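Local structure of methyl-coenzyme M reductase subunit gamma (Methanosarcina barkeri, 1E6Y) at residues N69-P74 against N108-D113; Y99-F104 against K135-T140. The protein forms part of methyl-coenzyme M reductase, the nickel enzyme that releases methane from methyl-coenzyme M with coenzyme B as reductant in the last step of methanogenesis. All coordinates share one frame; numbering follows the deposited sequence.

Contact 1 (N69-P74 against N108-D113)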
loop_
_atom_site.group_PDB
_atom_site.type_symbol
_atom_site.label_atom_id
_atom_site.label_comp_id
_atom_site.label_asym_id
_atom_site.label_seq_id
_atom_site.Cartn_x
_atom_site.Cartn_y
_atom_site.Cartn_z
ATOM N N ASN C 69 6.960 45.769 -7.430
ATOM C CA ASN C 69 7.040 46.411 -6.121
ATOM C C ASN C 69 8.208 45.917 -5.276
ATOM O O ASN C 69 8.688 46.642 -4.406
ATOM C CB ASN C 69 5.731 46.216 -5.343
ATOM C CG ASN C 69 4.558 46.971 -5.955
ATOM O OD1 ASN C 69 3.415 46.809 -5.530
ATOM N ND2 ASN C 69 4.837 47.798 -6.957
ATOM N N VAL C 70 8.621 44.667 -5.483
ATOM C CA VAL C 70 9.743 44.102 -4.733
ATOM C C VAL C 70 11.016 44.124 -5.571
ATOM O O VAL C 70 11.116 43.438 -6.592
ATOM C CB VAL C 70 9.467 42.644 -4.282
ATOM C CG1 VAL C 70 10.639 42.119 -3.458
ATOM C CG2 VAL C 70 8.189 42.582 -3.461
ATOM N N ALA C 71 11.986 44.920 -5.130
ATOM C CA ALA C 71 13.256 45.057 -5.835
ATOM C C ALA C 71 14.084 43.781 -5.716
ATOM O O ALA C 71 14.280 43.254 -4.619
ATOM C CB ALA C 71 14.038 46.246 -5.278
ATOM N N ALA C 72 14.534 43.264 -6.854
ATOM C CA ALA C 72 15.487 42.165 -6.861
ATOM C C ALA C 72 16.813 42.629 -6.267
ATOM O O ALA C 72 17.224 43.773 -6.459
ATOM C CB ALA C 72 15.695 41.663 -8.279
ATOM N N THR C 73 17.445 41.752 -5.494
ATOM C CA THR C 73 18.792 41.990 -4.980
ATOM C C THR C 73 19.781 42.079 -6.144
ATOM O O THR C 73 19.494 41.608 -7.247
ATOM C CB THR C 73 19.240 40.836 -4.071
ATOM O OG1 THR C 73 19.280 39.628 -4.840
ATOM C CG2 THR C 73 18.284 40.664 -2.896
ATOM N N PRO C 74 20.992 42.608 -5.892
ATOM C CA PRO C 74 22.038 42.603 -6.921
ATOM C C PRO C 74 22.380 41.197 -7.428
ATOM O O PRO C 74 22.613 41.002 -8.621
ATOM C CB PRO C 74 23.224 43.265 -6.223
ATOM C CG PRO C 74 22.587 44.162 -5.207
ATOM C CD PRO C 74 21.397 43.391 -4.708
ATOM N N ASN C 108 17.848 41.067 8.782
ATOM C CA ASN C 108 18.753 42.123 8.333
ATOM C C ASN C 108 19.194 42.036 6.873
ATOM O O ASN C 108 19.791 42.980 6.348
ATOM C CB ASN C 108 19.983 42.171 9.240
ATOM C CG ASN C 108 19.628 42.497 10.673
ATOM O OD1 ASN C 108 19.257 43.628 10.985
ATOM N ND2 ASN C 108 19.701 41.501 11.545
ATOM N N PHE C 109 18.892 40.923 6.213
ATOM C CA PHE C 109 19.308 40.734 4.826
ATOM C C PHE C 109 18.142 40.354 3.927
ATOM O O PHE C 109 17.232 39.638 4.350
ATOM C CB PHE C 109 20.404 39.665 4.739
ATOM C CG PHE C 109 21.699 40.088 5.370
ATOM C CD1 PHE C 109 21.890 39.966 6.741
ATOM C CD2 PHE C 109 22.684 40.706 4.605
ATOM C CE1 PHE C 109 23.040 40.471 7.347
ATOM C CE2 PHE C 109 23.836 41.210 5.203
ATOM C CZ PHE C 109 24.014 41.092 6.574
ATOM N N ARG C 110 18.165 40.852 2.693
ATOM C CA ARG C 110 17.094 40.572 1.738
ATOM C C ARG C 110 17.401 39.310 0.935
ATOM O O ARG C 110 18.535 39.092 0.532
ATOM C CB ARG C 110 16.937 41.737 0.752
ATOM C CG ARG C 110 16.772 43.079 1.470
ATOM C CD ARG C 110 16.480 44.166 0.433
ATOM N NE ARG C 110 15.094 44.003 -0.037
ATOM C CZ ARG C 110 14.791 43.828 -1.321
ATOM N NH1 ARG C 110 13.506 43.689 -1.639
ATOM N NH2 ARG C 110 15.733 43.759 -2.245
ATOM N N GLY C 111 16.360 38.541 0.624
ATOM C CA GLY C 111 16.517 37.403 -0.266
ATOM C C GLY C 111 17.438 36.331 0.281
ATOM O O GLY C 111 18.359 35.891 -0.403
ATOM N N VAL C 112 17.202 35.924 1.524
ATOM C CA VAL C 112 18.032 34.908 2.164
ATOM C C VAL C 112 17.247 33.648 2.495
ATOM O O VAL C 112 16.033 33.686 2.704
ATOM C CB VAL C 112 18.699 35.440 3.458
ATOM C CG1 VAL C 112 19.775 36.454 3.105
ATOM C CG2 VAL C 112 17.653 36.056 4.381
ATOM N N ASP C 113 17.966 32.535 2.564
ATOM C CA ASP C 113 17.374 31.237 2.860
ATOM C C ASP C 113 18.161 30.601 4.006
ATOM O O ASP C 113 19.047 29.774 3.781
ATOM C CB ASP C 113 17.423 30.362 1.596
ATOM C CG ASP C 113 16.875 28.961 1.814
ATOM O OD1 ASP C 113 17.322 28.056 1.085
ATOM O OD2 ASP C 113 15.987 28.763 2.668
#

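Contact 2 (Y99-F104 against K135-T140)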
loop_
_atom_site.group_PDB
_atom_site.type_symbol
_atom_site.label_atom_id
_atom_site.label_comp_id
_atom_site.label_asym_id
_atom_site.label_seq_id
_atom_site.Cartn_x
_atom_site.Cartn_y
_atom_site.Cartn_z
ATOM N N TYR C 99 19.873 29.347 15.892
ATOM C CA TYR C 99 18.626 30.054 15.607
ATOM C C TYR C 99 18.844 31.554 15.517
ATOM O O TYR C 99 18.244 32.225 14.679
ATOM C CB TYR C 99 17.570 29.759 16.673
ATOM C CG TYR C 99 16.816 28.475 16.436
ATOM C CD1 TYR C 99 16.953 27.404 17.312
ATOM C CD2 TYR C 99 16.055 28.291 15.281
ATOM C CE1 TYR C 99 16.369 26.172 17.043
ATOM C CE2 TYR C 99 15.463 27.055 14.996
ATOM C CZ TYR C 99 15.634 25.999 15.883
ATOM O OH TYR C 99 15.128 24.752 15.597
ATOM N N PHE C 100 19.779 32.064 16.311
ATOM C CA PHE C 100 19.996 33.501 16.352
ATOM C C PHE C 100 20.898 34.021 15.247
ATOM O O PHE C 100 20.755 35.174 14.836
ATOM C CB PHE C 100 20.489 33.929 17.733
ATOM C CG PHE C 100 19.413 33.884 18.771
ATOM C CD1 PHE C 100 19.147 32.700 19.454
ATOM C CD2 PHE C 100 18.543 34.960 18.927
ATOM C CE1 PHE C 100 18.019 32.582 20.266
ATOM C CE2 PHE C 100 17.412 34.855 19.739
ATOM C CZ PHE C 100 17.148 33.662 20.408
ATOM N N ARG C 101 21.712 33.143 14.660
ATOM C CA ARG C 101 22.288 33.462 13.363
ATOM C C ARG C 101 21.202 33.545 12.281
ATOM O O ARG C 101 21.249 34.408 11.419
ATOM C CB ARG C 101 23.316 32.423 12.929
ATOM C CG ARG C 101 24.635 32.469 13.710
ATOM C CD ARG C 101 25.656 31.697 12.886
ATOM N NE ARG C 101 26.963 31.542 13.508
ATOM C CZ ARG C 101 27.985 32.374 13.338
ATOM N NH1 ARG C 101 27.879 33.433 12.556
ATOM N NH2 ARG C 101 29.117 32.060 13.973
ATOM N N SER C 102 20.245 32.626 12.320
ATOM C CA SER C 102 19.175 32.615 11.330
ATOM C C SER C 102 18.257 33.832 11.447
ATOM O O SER C 102 17.850 34.402 10.431
ATOM C CB SER C 102 18.365 31.326 11.447
ATOM O OG SER C 102 19.113 30.234 10.944
ATOM N N TYR C 103 17.983 34.259 12.681
ATOM C CA TYR C 103 17.204 35.476 12.923
ATOM C C TYR C 103 17.957 36.694 12.413
ATOM O O TYR C 103 17.378 37.569 11.778
ATOM C CB TYR C 103 16.920 35.660 14.419
ATOM C CG TYR C 103 16.134 34.539 15.057
ATOM C CD1 TYR C 103 15.297 33.716 14.298
ATOM C CD2 TYR C 103 16.280 34.256 16.412
ATOM C CE1 TYR C 103 14.637 32.630 14.876
ATOM C CE2 TYR C 103 15.632 33.175 16.997
ATOM C CZ TYR C 103 14.815 32.364 16.226
ATOM O OH TYR C 103 14.218 31.270 16.810
ATOM N N PHE C 104 19.253 36.743 12.711
ATOM C CA PHE C 104 20.135 37.779 12.189
ATOM C C PHE C 104 20.005 37.911 10.666
ATOM O O PHE C 104 19.820 39.012 10.146
ATOM C CB PHE C 104 21.586 37.462 12.581
ATOM C CG PHE C 104 22.616 38.211 11.783
ATOM C CD1 PHE C 104 22.811 39.577 11.977
ATOM C CD2 PHE C 104 23.379 37.554 10.823
ATOM C CE1 PHE C 104 23.750 40.277 11.223
ATOM C CE2 PHE C 104 24.321 38.246 10.065
ATOM C CZ PHE C 104 24.506 39.609 10.266
ATOM N N LYS C 135 30.323 38.340 5.113
ATOM C CA LYS C 135 31.327 39.295 5.574
ATOM C C LYS C 135 31.014 39.822 6.970
ATOM O O LYS C 135 31.902 39.906 7.817
ATOM C CB LYS C 135 31.441 40.463 4.593
ATOM C CG LYS C 135 32.608 41.398 4.870
ATOM C CD LYS C 135 32.959 42.197 3.632
ATOM C CE LYS C 135 34.460 42.190 3.383
ATOM N NZ LYS C 135 35.166 43.177 4.244
ATOM N N VAL C 136 29.743 40.127 7.221
ATOM C CA VAL C 136 29.321 40.608 8.530
ATOM C C VAL C 136 29.478 39.516 9.586
ATOM O O VAL C 136 29.975 39.773 10.682
ATOM C CB VAL C 136 27.851 41.099 8.513
ATOM C CG1 VAL C 136 27.448 41.605 9.893
ATOM C CG2 VAL C 136 27.680 42.207 7.478
ATOM N N GLN C 137 29.143 38.282 9.221
ATOM C CA GLN C 137 29.277 37.158 10.142
ATOM C C GLN C 137 30.738 36.856 10.462
ATOM O O GLN C 137 31.064 36.493 11.588
ATOM C CB GLN C 137 28.603 35.913 9.570
ATOM C CG GLN C 137 27.099 36.041 9.419
ATOM C CD GLN C 137 26.409 34.695 9.312
ATOM O OE1 GLN C 137 26.130 34.050 10.325
ATOM N NE2 GLN C 137 26.140 34.257 8.085
ATOM N N MET C 138 31.619 37.092 9.493
ATOM C CA MET C 138 33.045 36.828 9.664
ATOM C C MET C 138 33.736 37.902 10.504
ATOM O O MET C 138 34.660 37.601 11.260
ATOM C CB MET C 138 33.740 36.732 8.301
ATOM C CG MET C 138 33.348 35.519 7.464
ATOM S SD MET C 138 33.748 33.938 8.240
ATOM C CE MET C 138 35.506 33.807 7.877
ATOM N N GLU C 139 33.280 39.147 10.370
ATOM C CA GLU C 139 33.992 40.297 10.926
ATOM C C GLU C 139 33.491 40.742 12.296
ATOM O O GLU C 139 34.245 41.329 13.073
ATOM C CB GLU C 139 33.922 41.482 9.958
ATOM C CG GLU C 139 34.692 41.276 8.660
ATOM C CD GLU C 139 34.770 42.532 7.803
ATOM O OE1 GLU C 139 33.870 43.392 7.903
ATOM O OE2 GLU C 139 35.730 42.651 7.015
ATOM N N THR C 140 32.222 40.479 12.587
ATOM C CA THR C 140 31.603 41.000 13.799
ATOM C C THR C 140 31.576 39.994 14.943
ATOM O O THR C 140 31.939 38.826 14.774
ATOM C CB THR C 140 30.164 41.492 13.537
ATOM O OG1 THR C 140 29.326 40.379 13.204
ATOM C CG2 THR C 140 30.147 42.509 12.403
#

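Contact 1 (N69-P74 against N108-D113)
Arg110 reaches Ala71 by a chain that leaves its backbone with CG anti to the carbonyl carbon (chi1 -53°) and then bends at chi3 (74°), which lays the end of the guanidinium against the carbonyl oxygen of Ala71. Both terminal nitrogens grip this one atom. NH2 of Arg110 makes the shorter bond, 2.8 Å to Ala71 O with an angle of 154° at the hydrogen, and comes from above the carbonyl plane; NH1 of Arg110, 3.1 Å from Ala71 O, lies in that plane on a lone pair. The oxygen itself sits in the guanidinium plane, so the fork helps to fix the rotation of the arginine end. Val70 adds a methyl at the same edge, its CG1 3.7 Å from NH1 of Arg110. The forked pair of bonds joins two irregular connections: residues 69-74 run from helix 66-69 to helix 74-78, and residues 108-113 lead from helix 98-108 into strand 113-116 of the four-stranded antiparallel sheet. Arginine suits a place where a long arm must reach a carbonyl of another backbone; the acceptor is a main-chain oxygen, so the residue behind it can be a small alanine. Thr73 stands at the N-cap of helix 74-78, its OG1 bonded to Ala76 N and to Asp129. That leaves CG2 for Arg110, 4.0 Å from Arg110 CB. Gly111 has a positive phi, which suits glycine. Residues of the neighbouring beta subunit also hold these loops: Arg319 of that chain binds Val70 O, and Asn314 of that chain binds Val112 O.

Contact 2 (Y99-F104 against K135-T140)
Arg101 and Phe104, one turn apart on helix 98-108, both meet Gln137 on helix 127-139. NH1 of Arg101 donates to OE1 of Gln137 over 2.9 Å, bent to 146° at the hydrogen; it reaches the oxygen from above the amide plane, and the guanidinium and amide planes stand 57° apart. The same OE1 rests against the aliphatic part of the arginine, 3.5 Å from Arg101 CD. Beside this polar pair the Phe104 ring packs its outer end on the facing helix, with CE2 3.6 Å from Gln137 CG and CZ 3.6 Å from Val136 CG1. Phe104 carries CG anti to its own backbone nitrogen, a setting that sends the ring across to these carbons. The two segments belong to a helix pair; within them the helix axes come to 12.3 Å, with their N-to-C directions 134° apart, a spacing that suits long side chains such as arginine, glutamine and phenylalanine. Further out, Arg101 is fixed by its strongest partner, Asp89 at the end of strand 82-89, through a salt bridge from NH2, and by Thr143. Asp89 would be expected to balance the buried charge. A methionine in place of Arg101 would probably leave Asp89 without its counter-charge and Gln137 OE1 without this donor, its amide freer to turn. Ile85 and Phe87 of the same strand back Gln137. The carbonyl oxygen of Val136 accepts from the backbone nitrogen of Thr140 and, at 2.7 Å, from OG1 of Thr140, where helix 127-139 ends.

The centres of contacts 1 and 2 lie about 17 Å apart, and their segments alternate along the chain: 69-74, 99-104, 108-113, then 135-140. Helix 98-108 joins them, carrying one side of contact 2 on its body and running out into the loop of contact 1. There Phe109 CE1 lies 3.4 Å from Phe104 CZ, and Phe109 CZ 3.9 Å from Val136 CG2, so the two sites touch. Helix 127-139 also serves both, since its Asp129 holds Thr73. Contact 2 lies near the middle of the subunit, about 9 Å between the side chains of Arg101 and the coenzyme M-binding Arg120; contact 1 lies farther out, against the beta subunit, so these two helices tie core to interface.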